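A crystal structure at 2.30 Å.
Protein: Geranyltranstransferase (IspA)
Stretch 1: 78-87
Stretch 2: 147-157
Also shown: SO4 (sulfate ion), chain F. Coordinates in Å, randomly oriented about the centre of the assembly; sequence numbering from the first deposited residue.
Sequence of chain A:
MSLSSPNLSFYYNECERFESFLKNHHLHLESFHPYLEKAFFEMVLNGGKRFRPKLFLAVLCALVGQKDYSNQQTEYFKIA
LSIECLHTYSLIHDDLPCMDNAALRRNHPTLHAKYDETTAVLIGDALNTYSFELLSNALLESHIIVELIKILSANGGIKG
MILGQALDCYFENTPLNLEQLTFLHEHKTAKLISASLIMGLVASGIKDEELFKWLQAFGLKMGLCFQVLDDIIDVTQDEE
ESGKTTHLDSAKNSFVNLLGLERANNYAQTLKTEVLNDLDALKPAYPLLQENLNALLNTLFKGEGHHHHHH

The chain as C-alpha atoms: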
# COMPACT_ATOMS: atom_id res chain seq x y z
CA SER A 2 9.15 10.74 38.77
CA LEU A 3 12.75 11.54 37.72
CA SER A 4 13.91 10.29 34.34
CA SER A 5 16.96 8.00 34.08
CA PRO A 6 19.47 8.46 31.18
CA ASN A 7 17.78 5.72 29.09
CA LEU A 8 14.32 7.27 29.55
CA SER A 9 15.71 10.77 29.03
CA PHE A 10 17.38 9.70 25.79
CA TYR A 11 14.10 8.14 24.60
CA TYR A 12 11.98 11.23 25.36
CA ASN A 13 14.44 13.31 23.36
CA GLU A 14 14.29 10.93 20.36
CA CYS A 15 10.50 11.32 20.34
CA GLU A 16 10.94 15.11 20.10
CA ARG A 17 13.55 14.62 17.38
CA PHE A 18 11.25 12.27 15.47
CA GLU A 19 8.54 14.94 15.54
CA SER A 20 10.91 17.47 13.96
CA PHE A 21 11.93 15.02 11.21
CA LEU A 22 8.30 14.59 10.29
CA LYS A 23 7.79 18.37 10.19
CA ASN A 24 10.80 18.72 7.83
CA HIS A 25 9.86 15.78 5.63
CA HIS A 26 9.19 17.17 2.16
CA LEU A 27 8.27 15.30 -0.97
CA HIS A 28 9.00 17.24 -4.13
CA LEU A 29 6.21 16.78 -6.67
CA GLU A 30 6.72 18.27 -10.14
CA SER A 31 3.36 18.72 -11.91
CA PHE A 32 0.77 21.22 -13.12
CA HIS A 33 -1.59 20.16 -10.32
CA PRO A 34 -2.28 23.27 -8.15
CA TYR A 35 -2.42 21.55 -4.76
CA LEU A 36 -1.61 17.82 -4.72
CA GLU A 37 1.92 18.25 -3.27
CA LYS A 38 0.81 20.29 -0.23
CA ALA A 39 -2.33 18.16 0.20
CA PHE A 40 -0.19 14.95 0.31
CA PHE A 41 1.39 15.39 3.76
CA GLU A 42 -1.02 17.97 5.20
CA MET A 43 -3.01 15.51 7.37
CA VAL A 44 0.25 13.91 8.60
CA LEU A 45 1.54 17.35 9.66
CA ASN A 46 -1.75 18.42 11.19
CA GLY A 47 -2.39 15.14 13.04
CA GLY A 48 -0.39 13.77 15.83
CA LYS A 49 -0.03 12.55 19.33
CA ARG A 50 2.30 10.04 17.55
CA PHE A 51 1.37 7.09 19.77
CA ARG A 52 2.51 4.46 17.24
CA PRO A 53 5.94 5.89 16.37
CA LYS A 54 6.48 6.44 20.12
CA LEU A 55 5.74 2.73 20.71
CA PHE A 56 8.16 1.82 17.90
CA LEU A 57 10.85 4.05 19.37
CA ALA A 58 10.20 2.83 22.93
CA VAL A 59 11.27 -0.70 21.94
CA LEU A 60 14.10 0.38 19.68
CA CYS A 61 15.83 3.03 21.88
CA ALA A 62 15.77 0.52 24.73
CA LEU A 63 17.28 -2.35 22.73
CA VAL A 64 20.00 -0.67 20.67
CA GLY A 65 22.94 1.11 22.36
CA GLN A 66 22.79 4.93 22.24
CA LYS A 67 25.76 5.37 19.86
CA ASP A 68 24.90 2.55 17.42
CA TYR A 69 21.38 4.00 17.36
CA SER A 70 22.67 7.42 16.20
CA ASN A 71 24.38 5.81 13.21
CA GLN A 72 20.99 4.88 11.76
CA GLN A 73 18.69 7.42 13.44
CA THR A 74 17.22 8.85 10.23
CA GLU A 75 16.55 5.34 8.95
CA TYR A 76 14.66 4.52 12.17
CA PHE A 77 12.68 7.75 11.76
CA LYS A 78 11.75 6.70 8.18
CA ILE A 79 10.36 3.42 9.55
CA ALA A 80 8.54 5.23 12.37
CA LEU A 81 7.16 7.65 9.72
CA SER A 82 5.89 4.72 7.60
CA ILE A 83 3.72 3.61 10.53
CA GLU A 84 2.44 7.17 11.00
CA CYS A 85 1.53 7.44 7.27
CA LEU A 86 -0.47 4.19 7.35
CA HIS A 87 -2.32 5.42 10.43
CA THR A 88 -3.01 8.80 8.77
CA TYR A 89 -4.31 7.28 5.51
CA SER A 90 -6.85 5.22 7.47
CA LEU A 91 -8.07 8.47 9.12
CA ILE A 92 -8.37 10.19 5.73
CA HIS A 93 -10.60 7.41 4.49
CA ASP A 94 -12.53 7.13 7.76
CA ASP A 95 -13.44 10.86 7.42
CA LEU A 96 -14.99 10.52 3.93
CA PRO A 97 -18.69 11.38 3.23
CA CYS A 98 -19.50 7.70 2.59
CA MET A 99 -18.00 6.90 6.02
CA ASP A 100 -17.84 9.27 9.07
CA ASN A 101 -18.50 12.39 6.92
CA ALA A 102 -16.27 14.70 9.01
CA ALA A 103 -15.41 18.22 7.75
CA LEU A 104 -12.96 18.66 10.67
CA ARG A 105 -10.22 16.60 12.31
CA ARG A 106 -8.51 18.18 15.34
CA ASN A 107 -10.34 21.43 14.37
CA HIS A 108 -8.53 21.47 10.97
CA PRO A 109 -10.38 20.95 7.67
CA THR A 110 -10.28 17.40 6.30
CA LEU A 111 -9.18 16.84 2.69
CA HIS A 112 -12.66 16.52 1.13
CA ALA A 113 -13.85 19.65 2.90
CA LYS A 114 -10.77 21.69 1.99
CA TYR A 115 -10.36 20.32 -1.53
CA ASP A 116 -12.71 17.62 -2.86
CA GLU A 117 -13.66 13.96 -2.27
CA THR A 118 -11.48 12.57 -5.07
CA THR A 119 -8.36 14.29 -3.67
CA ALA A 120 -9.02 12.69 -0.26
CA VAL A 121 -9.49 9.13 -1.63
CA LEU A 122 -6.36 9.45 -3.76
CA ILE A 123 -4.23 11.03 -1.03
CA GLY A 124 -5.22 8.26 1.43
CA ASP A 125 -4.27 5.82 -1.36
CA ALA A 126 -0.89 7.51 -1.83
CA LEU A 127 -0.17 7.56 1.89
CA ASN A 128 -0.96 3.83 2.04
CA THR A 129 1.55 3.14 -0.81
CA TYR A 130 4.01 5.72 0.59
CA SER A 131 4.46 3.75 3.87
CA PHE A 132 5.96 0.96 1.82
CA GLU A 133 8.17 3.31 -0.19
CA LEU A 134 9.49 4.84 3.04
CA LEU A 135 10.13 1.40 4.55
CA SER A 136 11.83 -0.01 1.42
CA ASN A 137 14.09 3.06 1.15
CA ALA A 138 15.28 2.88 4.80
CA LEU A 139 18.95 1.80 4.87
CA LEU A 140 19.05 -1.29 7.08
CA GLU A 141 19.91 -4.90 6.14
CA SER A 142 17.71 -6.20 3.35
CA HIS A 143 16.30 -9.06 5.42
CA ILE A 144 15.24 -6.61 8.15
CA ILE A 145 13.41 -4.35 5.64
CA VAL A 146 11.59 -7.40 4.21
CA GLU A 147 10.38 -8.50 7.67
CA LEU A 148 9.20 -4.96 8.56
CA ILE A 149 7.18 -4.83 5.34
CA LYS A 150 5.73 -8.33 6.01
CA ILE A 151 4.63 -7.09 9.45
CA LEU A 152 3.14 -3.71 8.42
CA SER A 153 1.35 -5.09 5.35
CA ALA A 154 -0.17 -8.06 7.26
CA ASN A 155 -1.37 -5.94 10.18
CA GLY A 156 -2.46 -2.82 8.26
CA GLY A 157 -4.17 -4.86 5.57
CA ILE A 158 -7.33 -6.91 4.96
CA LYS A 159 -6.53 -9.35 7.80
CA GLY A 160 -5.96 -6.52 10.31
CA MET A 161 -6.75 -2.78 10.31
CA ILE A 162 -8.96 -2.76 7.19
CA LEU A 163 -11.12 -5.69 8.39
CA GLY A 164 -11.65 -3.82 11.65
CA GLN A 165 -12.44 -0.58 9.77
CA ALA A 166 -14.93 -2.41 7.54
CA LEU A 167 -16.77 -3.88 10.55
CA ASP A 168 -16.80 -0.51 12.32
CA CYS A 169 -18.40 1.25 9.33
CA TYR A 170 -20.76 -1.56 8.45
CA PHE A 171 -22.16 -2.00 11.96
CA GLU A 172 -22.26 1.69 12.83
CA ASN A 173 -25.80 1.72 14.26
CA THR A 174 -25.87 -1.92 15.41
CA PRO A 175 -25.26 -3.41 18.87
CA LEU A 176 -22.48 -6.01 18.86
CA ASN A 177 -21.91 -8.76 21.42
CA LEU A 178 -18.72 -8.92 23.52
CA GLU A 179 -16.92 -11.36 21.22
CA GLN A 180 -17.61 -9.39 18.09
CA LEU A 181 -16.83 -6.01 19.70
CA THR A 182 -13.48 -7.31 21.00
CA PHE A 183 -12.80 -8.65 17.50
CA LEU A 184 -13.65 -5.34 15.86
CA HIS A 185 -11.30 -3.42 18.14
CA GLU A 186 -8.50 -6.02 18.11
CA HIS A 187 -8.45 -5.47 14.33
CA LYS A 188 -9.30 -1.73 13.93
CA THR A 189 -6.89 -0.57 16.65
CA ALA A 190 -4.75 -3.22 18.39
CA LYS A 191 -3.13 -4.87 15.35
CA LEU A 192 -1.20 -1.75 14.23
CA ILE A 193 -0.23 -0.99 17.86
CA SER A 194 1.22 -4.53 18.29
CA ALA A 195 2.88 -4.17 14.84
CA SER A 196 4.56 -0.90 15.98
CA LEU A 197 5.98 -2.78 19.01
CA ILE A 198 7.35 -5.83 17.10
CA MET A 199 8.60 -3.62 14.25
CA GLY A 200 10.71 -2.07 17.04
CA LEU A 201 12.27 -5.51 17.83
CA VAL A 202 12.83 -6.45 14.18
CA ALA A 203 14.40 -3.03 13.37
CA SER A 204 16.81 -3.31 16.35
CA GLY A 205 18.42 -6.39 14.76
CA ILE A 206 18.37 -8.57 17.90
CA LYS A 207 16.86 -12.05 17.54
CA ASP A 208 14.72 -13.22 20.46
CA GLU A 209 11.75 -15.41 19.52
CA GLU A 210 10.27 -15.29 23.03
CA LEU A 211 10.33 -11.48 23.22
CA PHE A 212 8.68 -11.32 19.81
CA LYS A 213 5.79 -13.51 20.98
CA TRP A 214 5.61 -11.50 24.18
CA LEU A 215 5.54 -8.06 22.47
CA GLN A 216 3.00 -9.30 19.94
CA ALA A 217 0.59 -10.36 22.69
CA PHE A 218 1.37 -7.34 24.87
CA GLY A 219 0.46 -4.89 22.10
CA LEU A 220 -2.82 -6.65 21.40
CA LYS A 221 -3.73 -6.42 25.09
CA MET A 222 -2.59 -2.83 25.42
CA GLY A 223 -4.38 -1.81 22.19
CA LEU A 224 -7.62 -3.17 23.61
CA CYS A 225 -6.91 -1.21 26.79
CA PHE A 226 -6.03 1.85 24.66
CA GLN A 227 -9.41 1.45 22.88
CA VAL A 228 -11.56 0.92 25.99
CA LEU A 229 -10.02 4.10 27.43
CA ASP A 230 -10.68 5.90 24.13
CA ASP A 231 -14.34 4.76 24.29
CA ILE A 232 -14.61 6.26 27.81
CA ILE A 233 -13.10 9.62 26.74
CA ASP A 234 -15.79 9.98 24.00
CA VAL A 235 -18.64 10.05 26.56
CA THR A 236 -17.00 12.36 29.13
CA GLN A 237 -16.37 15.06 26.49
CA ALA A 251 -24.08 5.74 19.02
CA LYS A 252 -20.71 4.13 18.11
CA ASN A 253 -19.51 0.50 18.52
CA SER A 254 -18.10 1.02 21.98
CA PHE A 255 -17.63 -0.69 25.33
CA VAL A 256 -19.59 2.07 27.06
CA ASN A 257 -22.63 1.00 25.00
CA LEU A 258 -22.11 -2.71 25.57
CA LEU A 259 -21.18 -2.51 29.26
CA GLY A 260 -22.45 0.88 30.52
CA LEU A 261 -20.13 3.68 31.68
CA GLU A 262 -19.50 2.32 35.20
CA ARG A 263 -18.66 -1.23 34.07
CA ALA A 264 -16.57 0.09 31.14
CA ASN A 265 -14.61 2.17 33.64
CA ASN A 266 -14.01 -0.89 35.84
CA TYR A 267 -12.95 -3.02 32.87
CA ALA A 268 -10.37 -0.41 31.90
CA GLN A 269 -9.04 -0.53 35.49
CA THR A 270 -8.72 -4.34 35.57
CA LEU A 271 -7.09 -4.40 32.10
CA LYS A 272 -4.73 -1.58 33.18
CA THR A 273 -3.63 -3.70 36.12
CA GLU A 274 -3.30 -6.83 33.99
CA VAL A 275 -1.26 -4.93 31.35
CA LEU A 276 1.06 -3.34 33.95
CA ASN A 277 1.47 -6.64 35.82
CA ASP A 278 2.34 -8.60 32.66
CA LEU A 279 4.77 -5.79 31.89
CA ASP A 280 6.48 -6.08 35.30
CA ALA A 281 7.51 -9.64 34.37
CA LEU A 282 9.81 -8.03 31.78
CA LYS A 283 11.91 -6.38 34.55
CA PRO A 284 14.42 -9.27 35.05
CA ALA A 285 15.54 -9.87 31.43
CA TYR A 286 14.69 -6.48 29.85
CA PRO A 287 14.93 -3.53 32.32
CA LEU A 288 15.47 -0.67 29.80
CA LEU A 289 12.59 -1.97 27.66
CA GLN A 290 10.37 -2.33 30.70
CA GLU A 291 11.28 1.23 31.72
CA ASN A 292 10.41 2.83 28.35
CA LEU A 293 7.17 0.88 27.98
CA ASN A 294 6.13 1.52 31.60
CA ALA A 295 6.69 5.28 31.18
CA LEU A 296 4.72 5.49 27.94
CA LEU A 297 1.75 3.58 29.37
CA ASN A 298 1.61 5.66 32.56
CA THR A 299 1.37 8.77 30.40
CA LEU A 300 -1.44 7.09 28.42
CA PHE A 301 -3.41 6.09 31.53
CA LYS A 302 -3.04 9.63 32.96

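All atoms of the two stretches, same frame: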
# COMPACT_ATOMS: atom_id res chain seq x y z
N LYS A 78 12.46 7.12 9.40
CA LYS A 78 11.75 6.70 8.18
C LYS A 78 10.74 5.59 8.46
O LYS A 78 9.56 5.72 8.12
CB LYS A 78 12.75 6.23 7.13
CG LYS A 78 13.40 7.34 6.33
CD LYS A 78 14.50 6.74 5.48
CE LYS A 78 15.36 7.80 4.80
NZ LYS A 78 16.51 7.16 4.09
N ILE A 79 11.21 4.51 9.10
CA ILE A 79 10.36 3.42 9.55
C ILE A 79 9.22 3.85 10.47
O ILE A 79 8.06 3.45 10.28
CB ILE A 79 11.19 2.35 10.27
CG1 ILE A 79 12.24 1.78 9.29
CG2 ILE A 79 10.27 1.29 10.85
CD1 ILE A 79 13.32 0.92 9.92
N ALA A 80 9.54 4.68 11.46
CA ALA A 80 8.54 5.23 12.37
C ALA A 80 7.51 6.06 11.59
O ALA A 80 6.32 6.01 11.89
CB ALA A 80 9.22 6.09 13.43
N LEU A 81 7.99 6.81 10.59
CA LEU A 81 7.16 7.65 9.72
C LEU A 81 6.26 6.79 8.83
O LEU A 81 5.12 7.19 8.53
CB LEU A 81 8.03 8.59 8.88
CG LEU A 81 7.31 9.67 8.04
CD1 LEU A 81 6.27 10.41 8.86
CD2 LEU A 81 8.28 10.64 7.40
N SER A 82 6.72 5.60 8.44
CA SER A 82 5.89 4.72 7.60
C SER A 82 4.66 4.25 8.36
O SER A 82 3.58 4.15 7.78
CB SER A 82 6.67 3.51 7.12
OG SER A 82 6.82 2.59 8.16
N ILE A 83 4.83 3.97 9.65
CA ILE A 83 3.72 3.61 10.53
C ILE A 83 2.74 4.78 10.68
O ILE A 83 1.52 4.59 10.65
CB ILE A 83 4.22 3.18 11.91
CG1 ILE A 83 5.28 2.07 11.79
CG2 ILE A 83 3.05 2.67 12.75
CD1 ILE A 83 5.96 1.69 13.11
N GLU A 84 3.27 6.00 10.81
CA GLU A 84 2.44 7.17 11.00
C GLU A 84 1.62 7.45 9.73
O GLU A 84 0.44 7.72 9.83
CB GLU A 84 3.29 8.36 11.48
CG GLU A 84 2.52 9.64 11.92
CD GLU A 84 1.56 9.46 13.11
OE1 GLU A 84 1.66 8.47 13.88
OE2 GLU A 84 0.68 10.35 13.28
N CYS A 85 2.23 7.30 8.56
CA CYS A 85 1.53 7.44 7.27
C CYS A 85 0.36 6.47 7.07
O CYS A 85 -0.72 6.87 6.62
CB CYS A 85 2.50 7.34 6.09
SG CYS A 85 3.57 8.77 5.96
N LEU A 86 0.59 5.19 7.40
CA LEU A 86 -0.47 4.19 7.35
C LEU A 86 -1.62 4.53 8.28
O LEU A 86 -2.77 4.41 7.90
CB LEU A 86 0.07 2.80 7.69
CG LEU A 86 -0.76 1.65 7.11
CD1 LEU A 86 -0.64 1.61 5.60
CD2 LEU A 86 -0.35 0.32 7.70
N HIS A 87 -1.30 4.99 9.49
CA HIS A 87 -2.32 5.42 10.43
C HIS A 87 -3.11 6.62 9.89
O HIS A 87 -4.32 6.67 10.03
CB HIS A 87 -1.71 5.76 11.79
CG HIS A 87 -2.68 6.40 12.75
ND1 HIS A 87 -3.81 5.77 13.21
CD2 HIS A 87 -2.68 7.63 13.32
CE1 HIS A 87 -4.48 6.58 14.01
NE2 HIS A 87 -3.81 7.71 14.10
N GLU A 147 11.18 -8.22 6.47
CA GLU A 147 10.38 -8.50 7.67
C GLU A 147 9.47 -7.35 8.14
O GLU A 147 8.34 -7.59 8.53
CB GLU A 147 11.27 -8.97 8.82
CG GLU A 147 11.39 -10.47 8.90
CD GLU A 147 12.83 -10.94 8.78
OE1 GLU A 147 13.65 -10.61 9.67
OE2 GLU A 147 13.14 -11.63 7.78
N LEU A 148 9.96 -6.12 8.09
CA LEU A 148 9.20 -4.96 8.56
C LEU A 148 7.99 -4.76 7.67
O LEU A 148 6.89 -4.54 8.15
CB LEU A 148 10.07 -3.70 8.57
CG LEU A 148 11.18 -3.64 9.62
CD1 LEU A 148 12.17 -2.55 9.31
CD2 LEU A 148 10.65 -3.49 11.01
N ILE A 149 8.23 -4.88 6.36
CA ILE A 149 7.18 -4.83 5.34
C ILE A 149 6.15 -5.94 5.48
O ILE A 149 4.94 -5.65 5.43
CB ILE A 149 7.79 -4.72 3.92
CG1 ILE A 149 8.46 -3.36 3.76
CG2 ILE A 149 6.72 -4.89 2.86
CD1 ILE A 149 9.20 -3.16 2.44
N LYS A 150 6.61 -7.19 5.70
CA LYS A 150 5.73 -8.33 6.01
C LYS A 150 4.81 -8.02 7.19
O LYS A 150 3.61 -8.34 7.16
CB LYS A 150 6.52 -9.59 6.43
CG LYS A 150 7.36 -10.29 5.39
CD LYS A 150 7.77 -11.67 5.93
CE LYS A 150 8.87 -12.31 5.12
NZ LYS A 150 9.05 -13.73 5.53
N ILE A 151 5.39 -7.44 8.25
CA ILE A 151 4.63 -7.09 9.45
C ILE A 151 3.59 -5.99 9.19
O ILE A 151 2.42 -6.18 9.48
CB ILE A 151 5.56 -6.71 10.62
CG1 ILE A 151 6.36 -7.94 11.08
CG2 ILE A 151 4.76 -6.15 11.81
CD1 ILE A 151 7.47 -7.60 12.03
N LEU A 152 4.03 -4.87 8.63
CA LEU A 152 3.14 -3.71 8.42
C LEU A 152 1.99 -4.00 7.44
O LEU A 152 0.83 -3.67 7.71
CB LEU A 152 3.94 -2.48 7.99
CG LEU A 152 3.14 -1.16 8.02
CD1 LEU A 152 2.88 -0.65 9.45
CD2 LEU A 152 3.85 -0.10 7.20
N SER A 153 2.33 -4.64 6.33
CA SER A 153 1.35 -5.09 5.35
C SER A 153 0.33 -6.09 5.88
O SER A 153 -0.87 -5.94 5.59
CB SER A 153 2.03 -5.65 4.09
OG SER A 153 2.84 -6.79 4.41
N ALA A 154 0.78 -7.10 6.64
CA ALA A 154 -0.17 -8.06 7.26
C ALA A 154 -1.14 -7.40 8.24
O ALA A 154 -2.32 -7.73 8.25
CB ALA A 154 0.55 -9.19 7.96
N ASN A 155 -0.62 -6.50 9.07
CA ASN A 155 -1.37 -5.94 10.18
C ASN A 155 -2.18 -4.70 9.80
O ASN A 155 -3.16 -4.37 10.46
CB ASN A 155 -0.42 -5.64 11.33
CG ASN A 155 0.08 -6.91 12.02
OD1 ASN A 155 -0.60 -7.47 12.87
ND2 ASN A 155 1.26 -7.37 11.62
N GLY A 156 -1.78 -4.03 8.72
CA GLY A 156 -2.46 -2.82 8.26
C GLY A 156 -3.44 -3.15 7.16
O GLY A 156 -4.21 -2.30 6.73
N GLY A 157 -3.43 -4.41 6.74
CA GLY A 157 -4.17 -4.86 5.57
C GLY A 157 -5.53 -5.45 5.87
O GLY A 157 -6.12 -5.15 6.92
S SO4 F . -3.14 9.18 17.88
O1 SO4 F . -3.66 9.98 16.76
O2 SO4 F . -3.83 7.89 17.94
O3 SO4 F . -1.69 8.96 17.74
O4 SO4 F . -3.41 9.89 19.13

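Where the two helices come nearest in register, at Leu 86 and Gly 156, one side of the contact has no side chain at all. Leu 86 CD2 packs directly against the backbone, 3.8 Å from Gly 156 CA, and the two CA atoms are 7.3 Å apart. A CB built in ideal geometry on Gly 156 would point toward the first stretch and lie 2.4 Å from Leu 86 CD2, a clash, so glycine suits this place by leaving room for the leucine methyl.

The helices run nearly parallel, with 14° between their N-to-C directions and an axial approach of 11.6 Å. No hydrogen bond crosses between them; the contact rests on apolar packing, and 276 Å² of surface is buried in all. Leu 152 contributes the largest share. Its CB points toward the first helix, and its t,p rotamer sets CD1 3.8 Å from Leu 86 CD2 and 4.3 Å from Ile 83 CG1, while CD2 comes within 4.1 Å of Ser 82 OG. Leu 86, also t,p and with its CA-to-CB bond pointing toward the second stretch, thus touches both Leu 152 and Gly 156, four residues apart.

Nearer the start of the stretches, Ile 79 CD1 meets Leu 148 CD1 at 3.7 Å. The CA-to-CB bond of Ile 79 points sideways, but its m,t rotamer brings the end of the side chain nearer the second stretch and Leu 148, whose CA-to-CB bond points toward the first stretch.

Ser 82 is the polar residue among these buried side chains. Its hydroxyl donates to the backbone within its own helix, with Ser 82 OG 2.6 Å from Ile 79 O, so it can sit beside Leu 152 without needing a partner across the contact.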